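Local coordinates for protein GH18 chiitnase (Pseudoalteromonas aurantia, PDB 6K7Z) that hydrolyses chitin as an endochitinase of glycoside hydrolase family 18, cutting beta-1,4 linkages between N-acetylglucosamine units within the chain, at residues Met81-Tyr86 with Ala126-Ala131; Val112-Glu117 with Ile135-Glu140; Val72-Gly77 with Ser102-Asn107. All coordinates share one frame; numbering follows the deposited sequence.

Interaction 1 (Met81-Tyr86 with Ala126-Ala131); sequences MGSNAY and AGYDGA
On the loop side of the family 18 TIM barrel, beyond the C-terminal ends of strands 71-77 and 111-115, Ser83 and Tyr86 in the first turn of helix 83-89 meet Ala126 and Tyr128 of the loop leading into helix 130-144. The two tyrosines do not stack. Tyr128 crosses Tyr86 obliquely and drives its hydroxyl in beside the root of the other side chain, with OH 3.0 Å from Tyr86 CB, a close approach, and CZ 3.5 Å from the same CB. Tyr86 C lies above one face of the Tyr128 ring, toward its rim, while Ser83 OG sits in plane at its edge, 3.9 Å from CE1. With chi1 of 76°, CG of Tyr128 stands between its own backbone N and carbonyl carbon, which swings the ring across to the helix. Its hydroxyl is gripped by hydrogen bonds to Asp118 OD2 and Tyr116 OH. Ser83 OG bonds to the same Asp118 oxygen, so one carboxylate oxygen joins helix turn and loop. A phenylalanine in place of Tyr128 would keep the ring but would probably cost the Tyr116 hydroxyl and Asp118 OD2 one partner each, leaving Asp118 still bonded to Ser83 but no longer to this ring. Ser83 OG, 3.4 Å from Ala126 CB, is also tied to the loop backbone through a water that donates to both Ser83 OG, at 2.7 Å, and Ala126 O, at a short 2.5 Å. Beyond CB, the Tyr86 ring turns away from the loop and makes an edge-to-face contact with Tyr116. One face of it carries a CH-pi contact from the Met81 methyl, CE lying 3.5 Å above the Tyr86 ring plane, offset toward the rim.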
ATOM      1  N   MET A  81     -13.455  -3.296   2.635  1.00 18.92           N
ATOM      2  CA  MET A  81     -13.547  -4.732   2.857  1.00 21.72           C
ATOM      3  C   MET A  81     -13.927  -5.019   4.307  1.00 22.08           C
ATOM      4  O   MET A  81     -13.365  -4.435   5.242  1.00 20.96           O
ATOM      5  CB  MET A  81     -12.231  -5.418   2.498  1.00 21.28           C
ATOM      6  CG  MET A  81     -12.325  -6.913   2.564  1.00 19.56           C
ATOM      7  SD  MET A  81     -10.994  -7.697   1.667  1.00 22.87           S
ATOM      8  CE  MET A  81     -10.933  -9.248   2.550  1.00 18.68           C
ATOM      9  N   GLY A  82     -14.897  -5.909   4.491  1.00 23.50           N
ATOM     10  CA  GLY A  82     -15.455  -6.121   5.813  1.00 23.61           C
ATOM     11  C   GLY A  82     -14.596  -7.016   6.684  1.00 20.11           C
ATOM     12  O   GLY A  82     -13.941  -7.947   6.217  1.00 20.32           O
ATOM     13  N   SER A  83     -14.620  -6.721   7.988  1.00 20.07           N
ATOM     14  CA  SER A  83     -13.927  -7.552   8.961  1.00 19.55           C
ATOM     15  C   SER A  83     -14.419  -8.990   8.911  1.00 19.87           C
ATOM     16  O   SER A  83     -13.638  -9.930   9.119  1.00 21.28           O
ATOM     17  CB  SER A  83     -14.118  -6.957  10.360  1.00 18.74           C
ATOM     18  OG  SER A  83     -13.364  -7.656  11.327  1.00 19.52           O
ATOM     19  N   ASN A  84     -15.703  -9.184   8.603  1.00 22.07           N
ATOM     20  CA  ASN A  84     -16.254 -10.530   8.533  1.00 20.16           C
ATOM     21  C   ASN A  84     -15.618 -11.338   7.405  1.00 22.55           C
ATOM     22  O   ASN A  84     -15.445 -12.555   7.534  1.00 19.55           O
ATOM     23  CB  ASN A  84     -17.776 -10.453   8.364  1.00 22.18           C
ATOM     24  CG  ASN A  84     -18.197  -9.656   7.131  1.00 26.68           C
ATOM     25  OD1 ASN A  84     -17.479  -8.766   6.672  1.00 27.13           O
ATOM     26  ND2 ASN A  84     -19.367  -9.984   6.585  1.00 27.19           N
ATOM     27  N   ALA A  85     -15.264 -10.689   6.293  1.00 19.86           N
ATOM     28  CA  ALA A  85     -14.587 -11.413   5.220  1.00 19.64           C
ATOM     29  C   ALA A  85     -13.185 -11.834   5.646  1.00 18.96           C
ATOM     30  O   ALA A  85     -12.769 -12.973   5.397  1.00 16.41           O
ATOM     31  CB  ALA A  85     -14.539 -10.555   3.956  1.00 20.97           C
ATOM     32  N   TYR A  86     -12.451 -10.929   6.299  1.00 16.19           N
ATOM     33  CA  TYR A  86     -11.125 -11.263   6.808  1.00 17.55           C
ATOM     34  C   TYR A  86     -11.196 -12.380   7.841  1.00 15.86           C
ATOM     35  O   TYR A  86     -10.329 -13.259   7.877  1.00 18.52           O
ATOM     36  CB  TYR A  86     -10.471 -10.032   7.441  1.00 15.67           C
ATOM     37  CG  TYR A  86      -9.919  -8.983   6.489  1.00 14.85           C
ATOM     38  CD1 TYR A  86      -8.864  -9.276   5.628  1.00 14.18           C
ATOM     39  CD2 TYR A  86     -10.414  -7.686   6.499  1.00 14.53           C
ATOM     40  CE1 TYR A  86      -8.342  -8.305   4.771  1.00 12.13           C
ATOM     41  CE2 TYR A  86      -9.896  -6.711   5.656  1.00 14.92           C
ATOM     42  CZ  TYR A  86      -8.861  -7.025   4.798  1.00 13.04           C
ATOM     43  OH  TYR A  86      -8.352  -6.048   3.956  1.00 13.04           O
ATOM     44  N   ALA A 126     -12.645  -8.330  16.731  1.00 22.37           N
ATOM     45  CA  ALA A 126     -13.047  -8.844  15.428  1.00 20.17           C
ATOM     46  C   ALA A 126     -13.234 -10.354  15.389  1.00 20.81           C
ATOM     47  O   ALA A 126     -13.629 -10.886  14.348  1.00 21.93           O
ATOM     48  CB  ALA A 126     -12.022  -8.442  14.361  1.00 17.20           C
ATOM     49  N   GLY A 127     -12.949 -11.065  16.472  1.00 23.07           N
ATOM     50  CA  GLY A 127     -13.101 -12.504  16.428  1.00 22.89           C
ATOM     51  C   GLY A 127     -12.025 -13.229  15.656  1.00 23.69           C
ATOM     52  O   GLY A 127     -12.227 -14.382  15.271  1.00 25.94           O
ATOM     53  N   TYR A 128     -10.890 -12.582  15.397  1.00 19.81           N
ATOM     54  CA  TYR A 128      -9.734 -13.267  14.836  1.00 20.77           C
ATOM     55  C   TYR A 128      -8.513 -12.396  15.093  1.00 19.76           C
ATOM     56  O   TYR A 128      -8.627 -11.183  15.269  1.00 18.38           O
ATOM     57  CB  TYR A 128      -9.896 -13.564  13.332  1.00 17.28           C
ATOM     58  CG  TYR A 128      -9.701 -12.354  12.429  1.00 19.36           C
ATOM     59  CD1 TYR A 128     -10.729 -11.438  12.221  1.00 19.09           C
ATOM     60  CD2 TYR A 128      -8.483 -12.129  11.786  1.00 18.26           C
ATOM     61  CE1 TYR A 128     -10.551 -10.319  11.394  1.00 17.68           C
ATOM     62  CE2 TYR A 128      -8.295 -11.009  10.958  1.00 16.31           C
ATOM     63  CZ  TYR A 128      -9.334 -10.117  10.766  1.00 15.74           C
ATOM     64  OH  TYR A 128      -9.148  -9.016   9.960  1.00 15.94           O
ATOM     65  N   ASP A 129      -7.353 -13.038  15.141  1.00 16.41           N
ATOM     66  CA  ASP A 129      -6.092 -12.360  15.419  1.00 18.28           C
ATOM     67  C   ASP A 129      -5.573 -11.751  14.117  1.00 15.61           C
ATOM     68  O   ASP A 129      -5.113 -12.471  13.230  1.00 15.86           O
ATOM     69  CB  ASP A 129      -5.105 -13.359  16.014  1.00 18.83           C
ATOM     70  CG  ASP A 129      -3.847 -12.706  16.551  1.00 22.32           C
ATOM     71  OD1 ASP A 129      -3.430 -11.661  16.015  1.00 20.78           O
ATOM     72  OD2 ASP A 129      -3.271 -13.256  17.513  1.00 26.36           O
ATOM     73  N   GLY A 130      -5.649 -10.428  13.995  1.00 16.25           N
ATOM     74  CA  GLY A 130      -5.254  -9.797  12.743  1.00 15.80           C
ATOM     75  C   GLY A 130      -3.757  -9.855  12.488  1.00 14.99           C
ATOM     76  O   GLY A 130      -3.318  -9.997  11.341  1.00 14.67           O
ATOM     77  N   ALA A 131      -2.952  -9.727  13.543  1.00 15.15           N
ATOM     78  CA  ALA A 131      -1.509  -9.822  13.373  1.00 16.52           C
ATOM     79  C   ALA A 131      -1.113 -11.202  12.870  1.00 17.77           C
ATOM     80  O   ALA A 131      -0.333 -11.329  11.920  1.00 17.14           O
ATOM     81  CB  ALA A 131      -0.798  -9.493  14.687  1.00 17.07           C
TER
HETATM   82  O   HOH W   1     -14.617  -9.881  12.288  1.00 21.63           O

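Interaction 2 (Val112-Glu117 with Ile135-Glu140)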
ATOM      1  N   VAL A 112       2.054  -7.999  -4.950  1.00 15.53           N
ATOM      2  CA  VAL A 112       0.827  -7.688  -4.226  1.00 14.38           C
ATOM      3  C   VAL A 112       1.113  -6.602  -3.208  1.00 12.09           C
ATOM      4  O   VAL A 112       2.140  -6.630  -2.523  1.00 13.60           O
ATOM      5  CB  VAL A 112       0.241  -8.916  -3.502  1.00 13.07           C
ATOM      6  CG1 VAL A 112      -1.057  -8.546  -2.780  1.00 14.24           C
ATOM      7  CG2 VAL A 112      -0.020 -10.033  -4.464  1.00 19.42           C
ATOM      8  N   ASP A 113       0.181  -5.670  -3.088  1.00 10.05           N
ATOM      9  CA  ASP A 113       0.122  -4.726  -1.986  1.00 10.08           C
ATOM     10  C   ASP A 113      -1.033  -5.143  -1.088  1.00 10.85           C
ATOM     11  O   ASP A 113      -2.153  -5.316  -1.564  1.00 11.23           O
ATOM     12  CB  ASP A 113      -0.091  -3.308  -2.518  1.00  8.83           C
ATOM     13  CG  ASP A 113      -0.236  -2.274  -1.418  1.00 10.61           C
ATOM     14  OD1 ASP A 113       0.744  -2.020  -0.678  1.00 10.99           O
ATOM     15  OD2 ASP A 113      -1.333  -1.675  -1.314  1.00 11.33           O
ATOM     16  N   ILE A 114      -0.760  -5.331   0.198  1.00  9.93           N
ATOM     17  CA  ILE A 114      -1.769  -5.787   1.142  1.00  9.97           C
ATOM     18  C   ILE A 114      -2.267  -4.541   1.854  1.00 10.02           C
ATOM     19  O   ILE A 114      -1.635  -4.050   2.791  1.00 10.39           O
ATOM     20  CB  ILE A 114      -1.219  -6.833   2.113  1.00 10.60           C
ATOM     21  CG1 ILE A 114      -0.861  -8.103   1.330  1.00 11.67           C
ATOM     22  CG2 ILE A 114      -2.225  -7.126   3.218  1.00 10.56           C
ATOM     23  CD1 ILE A 114       0.009  -9.050   2.105  1.00 15.87           C
ATOM     24  N   ASP A 115      -3.390  -4.005   1.379  1.00 10.65           N
ATOM     25  CA  ASP A 115      -3.947  -2.778   1.941  1.00 11.02           C
ATOM     26  C   ASP A 115      -4.986  -3.166   2.988  1.00 11.73           C
ATOM     27  O   ASP A 115      -6.196  -3.133   2.761  1.00 12.10           O
ATOM     28  CB  ASP A 115      -4.532  -1.912   0.835  1.00  9.20           C
ATOM     29  CG  ASP A 115      -5.001  -0.549   1.331  1.00 11.55           C
ATOM     30  OD1 ASP A 115      -4.902  -0.269   2.545  1.00 13.69           O
ATOM     31  OD2 ASP A 115      -5.466   0.260   0.498  1.00 12.68           O
ATOM     32  N   TYR A 116      -4.484  -3.529   4.163  1.00 10.56           N
ATOM     33  CA  TYR A 116      -5.285  -4.083   5.249  1.00 12.51           C
ATOM     34  C   TYR A 116      -5.638  -2.978   6.243  1.00 12.10           C
ATOM     35  O   TYR A 116      -4.743  -2.339   6.806  1.00 11.98           O
ATOM     36  CB  TYR A 116      -4.503  -5.200   5.933  1.00 10.16           C
ATOM     37  CG  TYR A 116      -5.166  -5.835   7.125  1.00 11.08           C
ATOM     38  CD1 TYR A 116      -6.001  -6.921   6.969  1.00 10.90           C
ATOM     39  CD2 TYR A 116      -4.922  -5.368   8.418  1.00 12.15           C
ATOM     40  CE1 TYR A 116      -6.595  -7.530   8.061  1.00 13.28           C
ATOM     41  CE2 TYR A 116      -5.513  -5.975   9.525  1.00 13.57           C
ATOM     42  CZ  TYR A 116      -6.345  -7.062   9.334  1.00 16.00           C
ATOM     43  OH  TYR A 116      -6.941  -7.689  10.412  1.00 14.77           O
ATOM     44  N   GLU A 117      -6.945  -2.772   6.474  1.00 11.74           N
ATOM     45  CA  GLU A 117      -7.418  -1.665   7.306  1.00 12.79           C
ATOM     46  C   GLU A 117      -8.359  -2.125   8.426  1.00 13.22           C
ATOM     47  O   GLU A 117      -9.084  -1.305   8.998  1.00 12.57           O
ATOM     48  CB  GLU A 117      -8.104  -0.611   6.425  1.00 11.73           C
ATOM     49  CG  GLU A 117      -7.347  -0.312   5.110  1.00 14.23           C
ATOM     50  CD  GLU A 117      -7.678   1.061   4.505  1.00 17.33           C
ATOM     51  OE1 GLU A 117      -8.670   1.671   4.935  1.00 20.74           O
ATOM     52  OE2 GLU A 117      -6.938   1.532   3.611  1.00 18.13           O
ATOM     53  N   ILE A 135       0.710 -12.103   9.442  1.00 14.06           N
ATOM     54  CA  ILE A 135       1.945 -12.884   9.485  1.00 14.80           C
ATOM     55  C   ILE A 135       1.824 -14.126   8.609  1.00 14.28           C
ATOM     56  O   ILE A 135       2.683 -14.393   7.763  1.00 16.48           O
ATOM     57  CB  ILE A 135       2.286 -13.247  10.939  1.00 17.55           C
ATOM     58  CG1 ILE A 135       2.773 -11.995  11.667  1.00 13.76           C
ATOM     59  CG2 ILE A 135       3.301 -14.401  11.009  1.00 17.51           C
ATOM     60  CD1 ILE A 135       2.793 -12.136  13.169  1.00 14.63           C
ATOM     61  N   SER A 136       0.759 -14.900   8.799  1.00 13.10           N
ATOM     62  CA  SER A 136       0.582 -16.121   8.009  1.00 15.54           C
ATOM     63  C   SER A 136       0.377 -15.811   6.532  1.00 15.95           C
ATOM     64  O   SER A 136       0.950 -16.481   5.665  1.00 18.05           O
ATOM     65  CB  SER A 136      -0.597 -16.933   8.550  1.00 17.55           C
ATOM     66  OG  SER A 136      -0.837 -18.060   7.711  1.00 21.27           O
ATOM     67  N   LEU A 137      -0.463 -14.820   6.218  1.00 14.03           N
ATOM     68  CA  LEU A 137      -0.664 -14.461   4.819  1.00 13.91           C
ATOM     69  C   LEU A 137       0.648 -14.044   4.160  1.00 13.64           C
ATOM     70  O   LEU A 137       0.945 -14.464   3.035  1.00 17.46           O
ATOM     71  CB  LEU A 137      -1.702 -13.346   4.696  1.00 12.67           C
ATOM     72  CG  LEU A 137      -1.943 -12.870   3.262  1.00 13.94           C
ATOM     73  CD1 LEU A 137      -2.479 -14.002   2.391  1.00 12.89           C
ATOM     74  CD2 LEU A 137      -2.877 -11.649   3.228  1.00 15.05           C
ATOM     75  N   THR A 138       1.461 -13.242   4.854  1.00 12.87           N
ATOM     76  CA  THR A 138       2.733 -12.832   4.268  1.00 14.30           C
ATOM     77  C   THR A 138       3.627 -14.036   3.995  1.00 14.36           C
ATOM     78  O   THR A 138       4.203 -14.150   2.908  1.00 15.62           O
ATOM     79  CB  THR A 138       3.441 -11.821   5.172  1.00 15.18           C
ATOM     80  OG1 THR A 138       2.664 -10.618   5.245  1.00 12.61           O
ATOM     81  CG2 THR A 138       4.815 -11.481   4.618  1.00 14.11           C
ATOM     82  N   GLN A 139       3.713 -14.971   4.947  1.00 14.98           N
ATOM     83  CA  GLN A 139       4.573 -16.132   4.767  1.00 16.18           C
ATOM     84  C   GLN A 139       4.112 -16.975   3.585  1.00 16.08           C
ATOM     85  O   GLN A 139       4.921 -17.394   2.749  1.00 17.23           O
ATOM     86  CB  GLN A 139       4.596 -16.966   6.047  1.00 17.71           C
ATOM     87  CG  GLN A 139       5.423 -16.357   7.171  1.00 21.39           C
ATOM     88  CD  GLN A 139       5.259 -17.092   8.490  1.00 25.44           C
ATOM     89  OE1 GLN A 139       4.256 -17.766   8.719  1.00 26.00           O
ATOM     90  NE2 GLN A 139       6.245 -16.953   9.372  1.00 26.17           N
ATOM     91  N   GLU A 140       2.807 -17.235   3.501  1.00 16.64           N
ATOM     92  CA  GLU A 140       2.293 -18.085   2.435  1.00 16.04           C
ATOM     93  C   GLU A 140       2.420 -17.408   1.081  1.00 16.79           C
ATOM     94  O   GLU A 140       2.683 -18.066   0.067  1.00 14.90           O
ATOM     95  CB  GLU A 140       0.838 -18.448   2.717  1.00 14.52           C
ATOM     96  CG  GLU A 140       0.638 -19.200   4.009  1.00 17.09           C
ATOM     97  CD  GLU A 140       1.114 -20.633   3.911  1.00 24.30           C
ATOM     98  OE1 GLU A 140       1.526 -21.057   2.801  1.00 23.95           O
ATOM     99  OE2 GLU A 140       1.055 -21.335   4.936  1.00 24.17           O
TER
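Ile114 and Leu137 point straight at one another, tip to tip, one rising from the barrel strand and the other descending from the helix laid over it. They meet through single methyl groups, Ile114 CD1 standing 4.0 Å from Leu137 CD2, an ordinary van der Waals distance. Both chains are extended to get there: Ile114 has CG1 anti to its carbonyl carbon and CD1 carried outward by a chi2 of 165°, while Leu137 CG lies anti to the backbone N (chi1 178°). Thr138 flanks the pair more loosely, its OG1 4.4 Å from Ile114 CD1. That hydroxyl is buried, but its polar needs are met by hydrogen bonds to Leu134 O, one helical turn back, and His154 NE2. Between strand and helix there is no hydrogen bond, and the main contact is methyl on methyl. It joins the first two members of the beta-alpha-beta unit formed by strand 111-115, helix 130-144 and strand 151-154, where the sequence carries the family 18 DxxDxDxE signature. Ile114 also touches Leu134 and Leu141, respectively before and after Leu137 in the same helix, Leu137 reaches Leu96 of helix 93-106, and Asp113 turns to the opposite face of the strand, bonding to Ser153 and Tyr7.

Interaction 3 (Val72-Gly77 with Ser102-Asn107)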
ATOM      1  N   VAL A  72       4.231  -3.102 -11.170  1.00 13.97           N
ATOM      2  CA  VAL A  72       2.784  -2.989 -11.096  1.00 13.82           C
ATOM      3  C   VAL A  72       2.303  -4.090 -10.175  1.00 11.86           C
ATOM      4  O   VAL A  72       2.521  -5.277 -10.457  1.00 12.57           O
ATOM      5  CB  VAL A  72       2.125  -3.113 -12.477  1.00 13.42           C
ATOM      6  CG1 VAL A  72       0.634  -2.853 -12.367  1.00 11.42           C
ATOM      7  CG2 VAL A  72       2.781  -2.159 -13.477  1.00 13.47           C
ATOM      8  N   LEU A  73       1.651  -3.702  -9.086  1.00 11.11           N
ATOM      9  CA  LEU A  73       1.119  -4.629  -8.101  1.00 11.41           C
ATOM     10  C   LEU A  73      -0.401  -4.580  -8.126  1.00 12.07           C
ATOM     11  O   LEU A  73      -1.000  -3.569  -8.513  1.00 11.22           O
ATOM     12  CB  LEU A  73       1.588  -4.290  -6.681  1.00 10.67           C
ATOM     13  CG  LEU A  73       3.066  -3.974  -6.454  1.00 12.81           C
ATOM     14  CD1 LEU A  73       3.339  -3.864  -4.959  1.00 10.55           C
ATOM     15  CD2 LEU A  73       3.962  -5.019  -7.078  1.00 12.93           C
ATOM     16  N   ILE A  74      -1.019  -5.663  -7.689  1.00 10.13           N
ATOM     17  CA  ILE A  74      -2.437  -5.636  -7.372  1.00 10.10           C
ATOM     18  C   ILE A  74      -2.563  -5.363  -5.880  1.00 11.13           C
ATOM     19  O   ILE A  74      -1.864  -5.975  -5.060  1.00 11.65           O
ATOM     20  CB  ILE A  74      -3.139  -6.946  -7.791  1.00 13.05           C
ATOM     21  CG1 ILE A  74      -4.649  -6.840  -7.565  1.00 12.07           C
ATOM     22  CG2 ILE A  74      -2.549  -8.191  -7.090  1.00 13.41           C
ATOM     23  CD1 ILE A  74      -5.327  -5.806  -8.462  1.00 11.95           C
ATOM     24  N   SER A  75      -3.391  -4.385  -5.523  1.00  9.48           N
ATOM     25  CA  SER A  75      -3.633  -4.087  -4.123  1.00  7.67           C
ATOM     26  C   SER A  75      -4.846  -4.883  -3.662  1.00 11.45           C
ATOM     27  O   SER A  75      -5.943  -4.740  -4.219  1.00  9.44           O
ATOM     28  CB  SER A  75      -3.849  -2.595  -3.891  1.00  9.20           C
ATOM     29  OG  SER A  75      -3.908  -2.330  -2.505  1.00 13.01           O
ATOM     30  N   PHE A  76      -4.639  -5.707  -2.640  1.00 10.94           N
ATOM     31  CA  PHE A  76      -5.681  -6.541  -2.068  1.00 12.95           C
ATOM     32  C   PHE A  76      -6.203  -5.894  -0.796  1.00 14.58           C
ATOM     33  O   PHE A  76      -5.421  -5.558   0.105  1.00 11.47           O
ATOM     34  CB  PHE A  76      -5.146  -7.931  -1.748  1.00 14.15           C
ATOM     35  CG  PHE A  76      -6.114  -8.769  -0.975  1.00 15.69           C
ATOM     36  CD1 PHE A  76      -7.287  -9.206  -1.573  1.00 16.24           C
ATOM     37  CD2 PHE A  76      -5.865  -9.095   0.346  1.00 16.17           C
ATOM     38  CE1 PHE A  76      -8.190  -9.972  -0.856  1.00 20.81           C
ATOM     39  CE2 PHE A  76      -6.759  -9.871   1.070  1.00 18.70           C
ATOM     40  CZ  PHE A  76      -7.924 -10.307   0.467  1.00 15.55           C
ATOM     41  N   GLY A  77      -7.518  -5.727  -0.719  1.00 13.54           N
ATOM     42  CA  GLY A  77      -8.102  -5.152   0.476  1.00 14.72           C
ATOM     43  C   GLY A  77      -8.766  -3.815   0.217  1.00 14.75           C
ATOM     44  O   GLY A  77      -9.728  -3.732  -0.550  1.00 14.60           O
ATOM     45  N   SER A 102      -1.872 -16.733  -7.814  1.00 17.20           N
ATOM     46  CA  SER A 102      -2.369 -17.046  -9.149  1.00 18.88           C
ATOM     47  C   SER A 102      -2.794 -15.785  -9.888  1.00 19.90           C
ATOM     48  O   SER A 102      -2.468 -15.609 -11.068  1.00 18.59           O
ATOM     49  CB  SER A 102      -3.525 -18.039  -9.057  1.00 18.86           C
ATOM     50  OG  SER A 102      -3.052 -19.284  -8.585  1.00 20.01           O
ATOM     51  N   PHE A 103      -3.509 -14.883  -9.209  1.00 17.50           N
ATOM     52  CA  PHE A 103      -3.915 -13.652  -9.878  1.00 18.00           C
ATOM     53  C   PHE A 103      -2.704 -12.870 -10.359  1.00 14.76           C
ATOM     54  O   PHE A 103      -2.696 -12.358 -11.484  1.00 17.97           O
ATOM     55  CB  PHE A 103      -4.763 -12.781  -8.958  1.00 18.31           C
ATOM     56  CG  PHE A 103      -5.312 -11.561  -9.644  1.00 16.45           C
ATOM     57  CD1 PHE A 103      -4.580 -10.376  -9.685  1.00 16.76           C
ATOM     58  CD2 PHE A 103      -6.556 -11.597 -10.250  1.00 17.92           C
ATOM     59  CE1 PHE A 103      -5.081  -9.244 -10.342  1.00 17.09           C
ATOM     60  CE2 PHE A 103      -7.063 -10.477 -10.892  1.00 17.73           C
ATOM     61  CZ  PHE A 103      -6.318  -9.299 -10.938  1.00 20.53           C
ATOM     62  N   VAL A 104      -1.666 -12.783  -9.527  1.00 13.85           N
ATOM     63  CA  VAL A 104      -0.447 -12.074  -9.919  1.00 17.34           C
ATOM     64  C   VAL A 104       0.188 -12.733 -11.141  1.00 19.00           C
ATOM     65  O   VAL A 104       0.584 -12.058 -12.100  1.00 16.95           O
ATOM     66  CB  VAL A 104       0.535 -12.014  -8.737  1.00 16.78           C
ATOM     67  CG1 VAL A 104       1.914 -11.549  -9.200  1.00 14.09           C
ATOM     68  CG2 VAL A 104      -0.013 -11.098  -7.671  1.00 14.81           C
ATOM     69  N   LYS A 105       0.313 -14.062 -11.117  1.00 18.57           N
ATOM     70  CA  LYS A 105       1.023 -14.731 -12.203  1.00 19.75           C
ATOM     71  C   LYS A 105       0.198 -14.752 -13.480  1.00 20.71           C
ATOM     72  O   LYS A 105       0.731 -14.510 -14.570  1.00 22.32           O
ATOM     73  CB  LYS A 105       1.405 -16.147 -11.783  1.00 19.41           C
ATOM     74  CG  LYS A 105       2.454 -16.190 -10.686  1.00 23.78           C
ATOM     75  CD  LYS A 105       2.874 -17.624 -10.387  1.00 25.99           C
ATOM     76  CE  LYS A 105       4.021 -17.673  -9.390  1.00 27.59           C
ATOM     77  NZ  LYS A 105       4.380 -19.085  -9.048  1.00 31.58           N
ATOM     78  N   ASN A 106      -1.101 -15.042 -13.370  1.00 19.58           N
ATOM     79  CA  ASN A 106      -1.959 -15.099 -14.551  1.00 20.50           C
ATOM     80  C   ASN A 106      -2.113 -13.746 -15.224  1.00 22.39           C
ATOM     81  O   ASN A 106      -2.400 -13.696 -16.422  1.00 24.73           O
ATOM     82  CB  ASN A 106      -3.341 -15.635 -14.190  1.00 22.35           C
ATOM     83  CG  ASN A 106      -3.299 -17.070 -13.683  1.00 27.81           C
ATOM     84  OD1 ASN A 106      -2.438 -17.864 -14.084  1.00 28.39           O
ATOM     85  ND2 ASN A 106      -4.225 -17.408 -12.793  1.00 25.71           N
ATOM     86  N   ASN A 107      -1.942 -12.653 -14.486  1.00 19.74           N
ATOM     87  CA  ASN A 107      -2.005 -11.319 -15.063  1.00 20.37           C
ATOM     88  C   ASN A 107      -0.635 -10.666 -15.184  1.00 22.02           C
ATOM     89  O   ASN A 107      -0.558  -9.460 -15.429  1.00 20.69           O
ATOM     90  CB  ASN A 107      -2.952 -10.437 -14.247  1.00 19.46           C
ATOM     91  CG  ASN A 107      -4.385 -10.924 -14.307  1.00 21.84           C
ATOM     92  OD1 ASN A 107      -5.071 -10.747 -15.314  1.00 22.87           O
ATOM     93  ND2 ASN A 107      -4.838 -11.560 -13.233  1.00 20.86           N
TER
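Ile74 of strand 71-77 is the one residue of its segment that touches the helix end, and it meets Phe103 and Val104 together. The apolar contacts come first. Ile74 and Phe103 cross at about a right angle, the isoleucine lying along one corner of the ring: CG1 is 3.7 Å from Phe103 CE1, and Ile74 CD1 is 3.9 Å from that same ring carbon. With CG1 anti to the backbone N (chi1 -175°), the longer branch of Ile74 runs beside the phenyl group, while CG2 reaches Val104 and still brushes Phe103 CD1. Ile74 CG2 packs 3.9 Å from Val104 CG2, the two side chains crossing at a slant. These hydrocarbon groups interlock without a single hydrogen bond between strand and helix.

The polar interaction next to this contact lies within the helix end. Phe103 O takes two donors from Asn107, the backbone N at 3.1 Å and the side-chain ND2 at 2.9 Å, the latter with an N-H...O angle of 155°. The same turn of the amide sets Asn107 ND2 3.3 Å above the centre of the Phe103 ring. Backbone and amide together close off the last turn where the chain leaves helical geometry, and they give the ring a polar lid while Ile74 takes its CE1 corner.

Around the contact, Val112 of strand 111-115 touches both Ile74 and Val104, and Leu43 of strand 41-43 meets Ile74 and Phe103. Helix 93-106 packs on the outside of the TIM barrel over the parallel strands 71-77 and 111-115, in the beta-alpha-beta crossover between them.

In the fold
Interactions 2 and 3 are buried strand-to-helix contacts of the barrel wall, dominated by apolar side chains; interaction 1 is only partly buried, lies on the loop side and adds to its packing a water bridge and hydroxyls that share Asp118. Neighbouring strands link the two inner contacts directly: Asp113 O and Phe76 N are 2.7 Å apart, a probable hydrogen bond. Helix 130-144 serves both interaction 1, at its start, and interaction 2, further along. Tyr116 of 112-117 sits between these two and ties them together. Interaction 3 touches interaction 1 only by packing, with Met81 against Phe76 and Tyr86 against Gly77.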